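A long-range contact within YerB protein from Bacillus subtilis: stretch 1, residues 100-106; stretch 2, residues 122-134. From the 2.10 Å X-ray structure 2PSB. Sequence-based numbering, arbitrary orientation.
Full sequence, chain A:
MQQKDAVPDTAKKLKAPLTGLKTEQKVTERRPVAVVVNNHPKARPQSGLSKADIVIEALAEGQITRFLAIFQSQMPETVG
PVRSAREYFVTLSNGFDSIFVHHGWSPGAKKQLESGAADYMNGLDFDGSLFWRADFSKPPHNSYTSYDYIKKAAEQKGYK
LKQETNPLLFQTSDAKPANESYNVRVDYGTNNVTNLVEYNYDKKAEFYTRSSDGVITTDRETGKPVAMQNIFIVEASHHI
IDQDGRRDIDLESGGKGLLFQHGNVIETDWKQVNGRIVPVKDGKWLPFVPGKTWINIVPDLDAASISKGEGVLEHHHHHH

Stretch 1 (100-106) FVHHGWS
Stretch 2 122-134: NGLDFDGSLFWRA

The contact is a short parallel strand pairing that ends where a helix begins, held by two hydrogen bonds and packed around the ring of His 103. Stretch 1 leaves a strand (100-102) and continues as loop; Asn 122 pairs with His 102 in a parallel bridge, CA to CA 5.3 Å, their side chains on the same face of the sheet, and then N-caps the helix 123-126. One residue on, the backbones draw closer, with His 103 CA 4.1 Å from Gly 123 CA.

The backbone bond runs from Gly 123 N to His 102 O (2.9 Å, angle 141°). The second bond comes from Gly 104 N to Asn 122 OD1 (3.1 Å, 168°). The same oxygen accepts from Leu 124 N, so the Asn 122 side chain (chi1 -159°, t; chi2 -32°) both caps its own helix and ties down the loop of stretch 1. Its amide nitrogen ND2 lies over one face of the Trp 105 ring, 3.3 Å from Trp 105 CZ3; the indole is set by chi1 44° (p) and chi2 28°. His 102 (chi1 62°, p; chi2 -60°) offers a ring face to Asn 122 CA, which stands 4.0 Å from the ring centroid in a CH-pi contact.

His 103 is extended (phi/psi -161/96), with chi1 -161° (t) and chi2 166°. Gly 123 CA sits over its ring face, 3.6 Å from the centroid and 18° off the normal. Gly 123 (-54/-26) leaves this space open: a CB there would point toward stretch 1 and fall 2.2 Å from His 103 CG. Gly 104 is glycine for a different reason, since at phi/psi 95/178 a CB would be jammed against the preceding carbonyl oxygen.

Phe 131 (-119/136; chi1 -96°, between wells; chi2 71°) directs its CA-to-CB bond toward stretch 1 and its ring edge toward the face of His 103, centroids 5.3 Å apart and planes at 72°. The far end of that ring also meets Val 101, with Phe 131 CZ 3.8 Å from Val 101 CG1.

Asp 127 lies at the edge of the His 103 ring, Asp 127 CG being 4.1 Å from His 103 CE1. It holds Arg 133 in a salt bridge, Arg 133 NE to Asp 127 OD1 2.7 Å and Arg 133 NH2 to Asp 127 OD2 2.8 Å; His 103 CE1 lies over one face of the guanidinium, 3.9 Å from Arg 133 NH2. A type II turn, Phe 126 to Ser 129, helps return the chain from the helix to Phe 131.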

ATOM      1  N   PHE A 100      -3.256  10.569   6.494  1.00 28.90           N
ATOM      2  CA  PHE A 100      -2.230  10.458   5.467  1.00 28.65           C
ATOM      3  C   PHE A 100      -0.848  10.895   5.938  1.00 29.37           C
ATOM      4  O   PHE A 100      -0.602  12.076   6.168  1.00 28.09           O
ATOM      5  CB  PHE A 100      -2.651  11.297   4.264  1.00 28.92           C
ATOM      6  CG  PHE A 100      -1.853  11.033   3.027  1.00 30.74           C
ATOM      7  CD1 PHE A 100      -1.919   9.789   2.391  1.00 28.11           C
ATOM      8  CD2 PHE A 100      -1.067  12.032   2.466  1.00 30.08           C
ATOM      9  CE1 PHE A 100      -1.215   9.544   1.207  1.00 26.59           C
ATOM     10  CE2 PHE A 100      -0.353  11.797   1.271  1.00 29.94           C
ATOM     11  CZ  PHE A 100      -0.431  10.550   0.644  1.00 27.20           C
ATOM     12  N   VAL A 101       0.058   9.933   6.070  1.00 27.13           N
ATOM     13  CA  VAL A 101       1.404  10.234   6.516  1.00 28.53           C
ATOM     14  C   VAL A 101       2.361  10.152   5.334  1.00 30.93           C
ATOM     15  O   VAL A 101       2.295   9.211   4.537  1.00 30.76           O
ATOM     16  CB  VAL A 101       1.842   9.262   7.616  1.00 26.81           C
ATOM     17  CG1 VAL A 101       3.214   9.670   8.165  1.00 23.34           C
ATOM     18  CG2 VAL A 101       0.807   9.257   8.719  1.00 23.83           C
ATOM     19  N   HIS A 102       3.234  11.148   5.216  1.00 31.69           N
ATOM     20  CA  HIS A 102       4.187  11.194   4.118  1.00 34.70           C
ATOM     21  C   HIS A 102       5.375  12.091   4.426  1.00 35.99           C
ATOM     22  O   HIS A 102       5.603  12.476   5.573  1.00 36.47           O
ATOM     23  CB  HIS A 102       3.502  11.704   2.850  1.00 36.77           C
ATOM     24  CG  HIS A 102       2.965  13.095   2.980  1.00 37.43           C
ATOM     25  ND1 HIS A 102       2.014  13.437   3.916  1.00 37.07           N
ATOM     26  CD2 HIS A 102       3.252  14.228   2.302  1.00 39.55           C
ATOM     27  CE1 HIS A 102       1.738  14.725   3.810  1.00 39.08           C
ATOM     28  NE2 HIS A 102       2.476  15.229   2.838  1.00 40.48           N
ATOM     29  N   HIS A 103       6.133  12.424   3.388  1.00 37.12           N
ATOM     30  CA  HIS A 103       7.292  13.281   3.551  1.00 37.88           C
ATOM     31  C   HIS A 103       7.669  13.870   2.203  1.00 39.93           C
ATOM     32  O   HIS A 103       8.383  13.247   1.406  1.00 36.89           O
ATOM     33  CB  HIS A 103       8.462  12.490   4.132  1.00 37.63           C
ATOM     34  CG  HIS A 103       9.522  13.354   4.746  1.00 38.92           C
ATOM     35  ND1 HIS A 103      10.509  12.853   5.563  1.00 37.56           N
ATOM     36  CD2 HIS A 103       9.729  14.692   4.684  1.00 39.31           C
ATOM     37  CE1 HIS A 103      11.276  13.843   5.984  1.00 39.77           C
ATOM     38  NE2 HIS A 103      10.823  14.970   5.465  1.00 39.54           N
ATOM     39  N   GLY A 104       7.187  15.086   1.965  1.00 41.67           N
ATOM     40  CA  GLY A 104       7.435  15.753   0.705  1.00 43.00           C
ATOM     41  C   GLY A 104       6.239  15.460  -0.171  1.00 45.14           C
ATOM     42  O   GLY A 104       5.332  14.730   0.239  1.00 45.41           O
ATOM     43  N   TRP A 105       6.228  16.014  -1.374  1.00 46.81           N
ATOM     44  CA  TRP A 105       5.115  15.799  -2.287  1.00 49.03           C
ATOM     45  C   TRP A 105       5.351  16.384  -3.675  1.00 48.60           C
ATOM     46  O   TRP A 105       6.288  17.151  -3.896  1.00 47.92           O
ATOM     47  CB  TRP A 105       3.827  16.407  -1.708  1.00 50.06           C
ATOM     48  CG  TRP A 105       3.988  17.786  -1.108  1.00 52.27           C
ATOM     49  CD1 TRP A 105       4.906  18.738  -1.455  1.00 52.55           C
ATOM     50  CD2 TRP A 105       3.182  18.369  -0.072  1.00 53.44           C
ATOM     51  NE1 TRP A 105       4.725  19.876  -0.697  1.00 52.55           N
ATOM     52  CE2 TRP A 105       3.675  19.675   0.160  1.00 53.50           C
ATOM     53  CE3 TRP A 105       2.095  17.912   0.688  1.00 54.50           C
ATOM     54  CZ2 TRP A 105       3.112  20.530   1.112  1.00 54.79           C
ATOM     55  CZ3 TRP A 105       1.534  18.767   1.639  1.00 55.40           C
ATOM     56  CH2 TRP A 105       2.049  20.059   1.843  1.00 55.31           C
ATOM     57  N   SER A 106       4.493  16.004  -4.610  1.00 48.63           N
ATOM     58  CA  SER A 106       4.577  16.522  -5.962  1.00 49.78           C
ATOM     59  C   SER A 106       3.686  17.764  -5.968  1.00 50.74           C
ATOM     60  O   SER A 106       2.873  17.955  -5.066  1.00 50.47           O
ATOM     61  CB  SER A 106       4.053  15.496  -6.971  1.00 45.64           C
ATOM     62  OG  SER A 106       2.686  15.205  -6.745  1.00 43.46           O
ATOM     63  N   ASN A 122       3.016  15.803   7.293  1.00 32.11           N
ATOM     64  CA  ASN A 122       4.131  15.981   6.376  1.00 33.14           C
ATOM     65  C   ASN A 122       5.458  15.956   7.117  1.00 34.72           C
ATOM     66  O   ASN A 122       5.694  16.751   8.037  1.00 34.77           O
ATOM     67  CB  ASN A 122       3.986  17.311   5.627  1.00 33.08           C
ATOM     68  CG  ASN A 122       4.785  17.350   4.337  1.00 33.77           C
ATOM     69  OD1 ASN A 122       5.853  16.745   4.231  1.00 31.07           O
ATOM     70  ND2 ASN A 122       4.277  18.080   3.353  1.00 35.78           N
ATOM     71  N   GLY A 123       6.323  15.040   6.701  1.00 35.60           N
ATOM     72  CA  GLY A 123       7.622  14.921   7.323  1.00 34.72           C
ATOM     73  C   GLY A 123       8.319  16.261   7.310  1.00 34.17           C
ATOM     74  O   GLY A 123       9.170  16.538   8.151  1.00 34.66           O
ATOM     75  N   LEU A 124       7.960  17.102   6.350  1.00 33.55           N
ATOM     76  CA  LEU A 124       8.572  18.421   6.257  1.00 36.68           C
ATOM     77  C   LEU A 124       8.351  19.221   7.547  1.00 37.85           C
ATOM     78  O   LEU A 124       9.273  19.861   8.057  1.00 39.30           O
ATOM     79  CB  LEU A 124       7.983  19.208   5.074  1.00 36.08           C
ATOM     80  CG  LEU A 124       8.065  18.659   3.642  1.00 36.01           C
ATOM     81  CD1 LEU A 124       7.566  19.733   2.673  1.00 35.04           C
ATOM     82  CD2 LEU A 124       9.488  18.272   3.294  1.00 32.18           C
ATOM     83  N   ASP A 125       7.134  19.164   8.079  1.00 37.18           N
ATOM     84  CA  ASP A 125       6.784  19.907   9.284  1.00 37.13           C
ATOM     85  C   ASP A 125       7.236  19.320  10.603  1.00 37.37           C
ATOM     86  O   ASP A 125       7.291  20.031  11.605  1.00 38.52           O
ATOM     87  CB  ASP A 125       5.276  20.111   9.347  1.00 35.95           C
ATOM     88  CG  ASP A 125       4.725  20.670   8.071  1.00 36.39           C
ATOM     89  OD1 ASP A 125       5.345  21.602   7.519  1.00 38.94           O
ATOM     90  OD2 ASP A 125       3.671  20.183   7.619  1.00 38.80           O
ATOM     91  N   PHE A 126       7.563  18.034  10.620  1.00 37.43           N
ATOM     92  CA  PHE A 126       7.969  17.400  11.867  1.00 35.58           C
ATOM     93  C   PHE A 126       9.350  16.794  11.799  1.00 34.74           C
ATOM     94  O   PHE A 126       9.765  16.091  12.720  1.00 34.48           O
ATOM     95  CB  PHE A 126       6.969  16.311  12.261  1.00 34.51           C
ATOM     96  CG  PHE A 126       5.546  16.779  12.302  1.00 34.96           C
ATOM     97  CD1 PHE A 126       4.825  16.954  11.126  1.00 33.22           C
ATOM     98  CD2 PHE A 126       4.923  17.042  13.520  1.00 34.82           C
ATOM     99  CE1 PHE A 126       3.502  17.382  11.159  1.00 35.86           C
ATOM    100  CE2 PHE A 126       3.600  17.469  13.568  1.00 33.70           C
ATOM    101  CZ  PHE A 126       2.884  17.641  12.386  1.00 35.59           C
ATOM    102  N   ASP A 127      10.060  17.062  10.713  1.00 35.38           N
ATOM    103  CA  ASP A 127      11.407  16.530  10.559  1.00 37.52           C
ATOM    104  C   ASP A 127      12.247  17.072  11.708  1.00 38.95           C
ATOM    105  O   ASP A 127      12.587  18.255  11.727  1.00 40.49           O
ATOM    106  CB  ASP A 127      12.001  16.965   9.213  1.00 38.73           C
ATOM    107  CG  ASP A 127      13.191  16.114   8.801  1.00 38.32           C
ATOM    108  OD1 ASP A 127      13.446  15.095   9.469  1.00 38.15           O
ATOM    109  OD2 ASP A 127      13.860  16.459   7.806  1.00 40.24           O
ATOM    110  N   GLY A 128      12.562  16.206  12.671  1.00 38.98           N
ATOM    111  CA  GLY A 128      13.344  16.614  13.825  1.00 38.20           C
ATOM    112  C   GLY A 128      12.633  16.303  15.132  1.00 40.04           C
ATOM    113  O   GLY A 128      13.240  16.310  16.198  1.00 40.74           O
ATOM    114  N   SER A 129      11.337  16.022  15.061  1.00 40.33           N
ATOM    115  CA  SER A 129      10.573  15.710  16.257  1.00 39.71           C
ATOM    116  C   SER A 129       9.765  14.427  16.102  1.00 39.56           C
ATOM    117  O   SER A 129      10.218  13.355  16.501  1.00 40.11           O
ATOM    118  CB  SER A 129       9.654  16.887  16.637  1.00 37.99           C
ATOM    119  OG  SER A 129       8.911  17.382  15.539  1.00 36.35           O
ATOM    120  N   LEU A 130       8.581  14.532  15.513  1.00 38.30           N
ATOM    121  CA  LEU A 130       7.719  13.370  15.327  1.00 38.75           C
ATOM    122  C   LEU A 130       8.217  12.459  14.195  1.00 37.65           C
ATOM    123  O   LEU A 130       7.775  11.322  14.063  1.00 38.38           O
ATOM    124  CB  LEU A 130       6.283  13.840  15.095  1.00 38.40           C
ATOM    125  CG  LEU A 130       5.803  14.773  16.218  1.00 37.56           C
ATOM    126  CD1 LEU A 130       4.332  15.064  16.052  1.00 38.26           C
ATOM    127  CD2 LEU A 130       6.043  14.128  17.583  1.00 37.29           C
ATOM    128  N   PHE A 131       9.148  12.980  13.397  1.00 35.52           N
ATOM    129  CA  PHE A 131       9.799  12.251  12.312  1.00 33.74           C
ATOM    130  C   PHE A 131      11.287  12.250  12.696  1.00 33.00           C
ATOM    131  O   PHE A 131      11.815  13.279  13.128  1.00 33.18           O
ATOM    132  CB  PHE A 131       9.654  12.997  10.981  1.00 33.26           C
ATOM    133  CG  PHE A 131       8.515  12.524  10.117  1.00 33.37           C
ATOM    134  CD1 PHE A 131       7.190  12.787  10.467  1.00 32.29           C
ATOM    135  CD2 PHE A 131       8.771  11.842   8.927  1.00 31.49           C
ATOM    136  CE1 PHE A 131       6.139  12.381   9.642  1.00 31.75           C
ATOM    137  CE2 PHE A 131       7.725  11.435   8.098  1.00 29.81           C
ATOM    138  CZ  PHE A 131       6.409  11.706   8.457  1.00 28.77           C
ATOM    139  N   TRP A 132      11.967  11.117  12.559  1.00 30.66           N
ATOM    140  CA  TRP A 132      13.385  11.078  12.888  1.00 28.67           C
ATOM    141  C   TRP A 132      14.224  10.571  11.723  1.00 27.75           C
ATOM    142  O   TRP A 132      13.689  10.044  10.737  1.00 27.58           O
ATOM    143  CB  TRP A 132      13.633  10.229  14.143  1.00 27.84           C
ATOM    144  CG  TRP A 132      13.483   8.741  13.963  1.00 31.38           C
ATOM    145  CD1 TRP A 132      14.436   7.859  13.528  1.00 32.27           C
ATOM    146  CD2 TRP A 132      12.348   7.953  14.329  1.00 30.80           C
ATOM    147  NE1 TRP A 132      13.965   6.570  13.614  1.00 30.64           N
ATOM    148  CE2 TRP A 132      12.683   6.600  14.096  1.00 32.54           C
ATOM    149  CE3 TRP A 132      11.074   8.261  14.821  1.00 29.35           C
ATOM    150  CZ2 TRP A 132      11.794   5.555  14.357  1.00 33.84           C
ATOM    151  CZ3 TRP A 132      10.194   7.231  15.077  1.00 32.35           C
ATOM    152  CH2 TRP A 132      10.555   5.890  14.839  1.00 34.45           C
ATOM    153  N   ARG A 133      15.538  10.755  11.842  1.00 25.72           N
ATOM    154  CA  ARG A 133      16.502  10.344  10.821  1.00 24.84           C
ATOM    155  C   ARG A 133      17.347   9.167  11.300  1.00 24.77           C
ATOM    156  O   ARG A 133      18.047   9.262  12.302  1.00 24.12           O
ATOM    157  CB  ARG A 133      17.428  11.513  10.469  1.00 23.15           C
ATOM    158  CG  ARG A 133      17.113  12.258   9.169  1.00 25.59           C
ATOM    159  CD  ARG A 133      15.661  12.612   9.073  1.00 27.73           C
ATOM    160  NE  ARG A 133      15.343  13.681   8.121  1.00 28.38           N
ATOM    161  CZ  ARG A 133      15.474  13.610   6.800  1.00 28.19           C
ATOM    162  NH1 ARG A 133      15.945  12.511   6.213  1.00 27.03           N
ATOM    163  NH2 ARG A 133      15.085  14.637   6.058  1.00 28.30           N
ATOM    164  N   ALA A 134      17.286   8.063  10.573  1.00 26.27           N
ATOM    165  CA  ALA A 134      18.058   6.878  10.919  1.00 28.44           C
ATOM    166  C   ALA A 134      19.545   7.104  10.607  1.00 30.58           C
ATOM    167  O   ALA A 134      19.891   7.693   9.578  1.00 29.38           O
ATOM    168  CB  ALA A 134      17.530   5.684  10.141  1.00 28.61           C
TER